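Local structure of N-formylglutamate amidohydrolase (Ralstonia eutropha, 2Q7S) at residues Gly164-Asn170 with Arg243-Leu247. The protein binds a zinc ion and is probably a hydrolase of the N-formylglutamate amidohydrolase family, related to zinc-dependent exopeptidases. Residues are numbered along the deposited sequence.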
loop_
_atom_site.group_PDB
_atom_site.type_symbol
_atom_site.label_atom_id
_atom_site.label_comp_id
_atom_site.label_asym_id
_atom_site.label_seq_id
_atom_site.Cartn_x
_atom_site.Cartn_y
_atom_site.Cartn_z
ATOM N N GLY A 164 -21.154 10.004 4.115
ATOM C CA GLY A 164 -21.217 9.879 5.570
ATOM C C GLY A 164 -20.560 8.640 6.105
ATOM O O GLY A 164 -20.686 8.354 7.270
ATOM N N ALA A 165 -19.804 7.947 5.259
ATOM C CA ALA A 165 -18.980 6.827 5.633
ATOM C C ALA A 165 -17.917 6.695 4.554
ATOM O O ALA A 165 -18.083 7.193 3.443
ATOM C CB ALA A 165 -19.812 5.568 5.718
ATOM N N VAL A 166 -16.844 5.977 4.867
ATOM C CA VAL A 166 -15.844 5.632 3.887
ATOM C C VAL A 166 -15.159 4.305 4.277
ATOM O O VAL A 166 -14.972 3.959 5.457
ATOM C CB VAL A 166 -14.809 6.800 3.713
ATOM C CG1 VAL A 166 -14.021 7.035 5.002
ATOM C CG2 VAL A 166 -13.892 6.561 2.510
ATOM N N TRP A 167 -14.792 3.566 3.264
ATOM C CA TRP A 167 -14.038 2.320 3.412
ATOM C C TRP A 167 -12.812 2.447 2.536
ATOM O O TRP A 167 -12.928 2.573 1.305
ATOM C CB TRP A 167 -14.890 1.114 3.002
ATOM C CG TRP A 167 -15.987 0.757 3.994
ATOM C CD1 TRP A 167 -15.925 -0.159 4.988
ATOM C CD2 TRP A 167 -17.293 1.352 4.081
ATOM N NE1 TRP A 167 -17.108 -0.199 5.674
ATOM C CE2 TRP A 167 -17.964 0.722 5.146
ATOM C CE3 TRP A 167 -17.950 2.368 3.370
ATOM C CZ2 TRP A 167 -19.248 1.072 5.526
ATOM C CZ3 TRP A 167 -19.233 2.712 3.734
ATOM C CH2 TRP A 167 -19.874 2.063 4.805
ATOM N N HIS A 168 -11.647 2.508 3.195
ATOM C CA HIS A 168 -10.365 2.656 2.559
ATOM C C HIS A 168 -9.622 1.299 2.548
ATOM O O HIS A 168 -9.524 0.676 3.582
ATOM C CB HIS A 168 -9.566 3.671 3.336
ATOM C CG HIS A 168 -8.129 3.708 2.959
ATOM N ND1 HIS A 168 -7.117 3.634 3.882
ATOM C CD2 HIS A 168 -7.537 3.800 1.751
ATOM C CE1 HIS A 168 -5.953 3.713 3.259
ATOM N NE2 HIS A 168 -6.186 3.826 1.964
ATOM N N LEU A 169 -9.136 0.861 1.380
ATOM C CA LEU A 169 -8.246 -0.324 1.241
ATOM C C LEU A 169 -6.847 0.165 0.837
ATOM O O LEU A 169 -6.679 0.869 -0.134
ATOM C CB LEU A 169 -8.778 -1.345 0.257
ATOM C CG LEU A 169 -10.226 -1.863 0.395
ATOM C CD1 LEU A 169 -10.574 -2.940 -0.667
ATOM C CD2 LEU A 169 -10.493 -2.377 1.816
ATOM N N ASN A 170 -5.867 -0.191 1.642
ATOM C CA ASN A 170 -4.454 0.064 1.411
ATOM C C ASN A 170 -3.822 -1.248 0.868
ATOM O O ASN A 170 -3.810 -2.270 1.552
ATOM C CB ASN A 170 -3.852 0.518 2.774
ATOM C CG ASN A 170 -2.441 1.019 2.667
ATOM O OD1 ASN A 170 -1.520 0.397 3.205
ATOM N ND2 ASN A 170 -2.251 2.138 2.010
ATOM N N ARG A 243 -17.378 6.185 11.421
ATOM C CA ARG A 243 -17.743 5.578 10.148
ATOM C C ARG A 243 -16.694 5.717 9.048
ATOM O O ARG A 243 -17.003 5.678 7.837
ATOM C CB ARG A 243 -19.116 6.059 9.709
ATOM C CG ARG A 243 -20.151 5.801 10.781
ATOM C CD ARG A 243 -21.492 6.381 10.424
ATOM N NE ARG A 243 -21.998 5.946 9.117
ATOM C CZ ARG A 243 -22.315 4.691 8.803
ATOM N NH1 ARG A 243 -22.192 3.711 9.685
ATOM N NH2 ARG A 243 -22.792 4.414 7.603
ATOM N N ARG A 244 -15.446 5.835 9.479
ATOM C CA ARG A 244 -14.293 5.880 8.600
ATOM C C ARG A 244 -13.555 4.578 8.883
ATOM O O ARG A 244 -13.284 4.256 10.034
ATOM C CB ARG A 244 -13.413 7.075 8.900
ATOM C CG ARG A 244 -14.107 8.433 8.764
ATOM C CD ARG A 244 -13.364 9.491 9.489
ATOM N NE ARG A 244 -13.843 10.831 9.133
ATOM C CZ ARG A 244 -13.430 11.521 8.068
ATOM N NH1 ARG A 244 -12.547 11.014 7.231
ATOM N NH2 ARG A 244 -13.919 12.730 7.820
ATOM N N ASN A 245 -13.258 3.831 7.835
ATOM C CA ASN A 245 -12.708 2.472 7.958
ATOM C C ASN A 245 -11.481 2.336 7.081
ATOM O O ASN A 245 -11.471 2.793 5.952
ATOM C CB ASN A 245 -13.764 1.431 7.525
ATOM C CG ASN A 245 -15.056 1.544 8.311
ATOM O OD1 ASN A 245 -15.159 1.048 9.431
ATOM N ND2 ASN A 245 -16.006 2.301 7.766
ATOM N N SER A 246 -10.471 1.658 7.589
ATOM C CA SER A 246 -9.272 1.397 6.819
ATOM C C SER A 246 -8.813 -0.054 7.091
ATOM O O SER A 246 -8.761 -0.562 8.270
ATOM C CB SER A 246 -8.183 2.405 7.188
ATOM O OG SER A 246 -7.116 2.462 6.264
ATOM N N LEU A 247 -8.429 -0.691 6.006
ATOM C CA LEU A 247 -7.916 -2.072 6.009
ATOM C C LEU A 247 -6.674 -2.201 5.107
ATOM O O LEU A 247 -6.742 -1.894 3.923
ATOM C CB LEU A 247 -9.034 -2.999 5.503
ATOM C CG LEU A 247 -8.709 -4.504 5.485
ATOM C CD1 LEU A 247 -8.444 -4.986 6.940
ATOM C CD2 LEU A 247 -9.889 -5.240 4.824
#
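The opening parts of parallel strands 166-174 and 244-252 pair at the centre of the mixed, mainly parallel beta-sheet of an alpha/beta fold of the kind seen in zinc exopeptidases, to whose clan the family belongs; the axes of segments 166-170 and 244-247 approach to 4.6 Å at an angle of 17°. Val166 bonds to Arg243 and Asn245, the two neighbours of its facing residue Arg244, and His168 does the same with Asn245 and Leu247 around Ser246: Val166 N to Arg243 O (3.0 Å), Asn245 N to Val166 O (2.9 Å), His168 N to Asn245 O (2.8 Å), Leu247 N to His168 O (3.0 Å) and Asn170 N to Leu247 O (3.0 Å). Just after helix 134-163, Gly164 leaves the helical conformation with a positive phi, which glycine tolerates easily; its O receives a weak bond from Arg243 NE (3.3 Å), while the guanidinium also reaches Gly289 O.

Apolar groups suit the buried faces. Leu169 CD2 meets Leu247 CB at 4.0 Å on the face where Trp167 and Leu169 pack against helix 267-289. On the other face Val166 CG1 lies 3.9 Å from Arg244 CB, beside helix 134-163; the buried charge of Arg244 is answered by a salt bridge to Glu157 and a cation-pi contact with Tyr160.

The buried polar side chains have partners. Asn170 hydrogen-bonds zinc ligand His172. His168 bridges Asp29 through NE2 and Ser246 OG through ND1 (2.7 Å). Asn245 ND2 lies over one face of the Trp167 ring, whose NE1 bonds Glu204; Asn245 OD1 takes the backbone N of Glu204, leaving ND2 to donate to Val166 O at 3.0 Å, so that this carbonyl accepts two bonds from one residue.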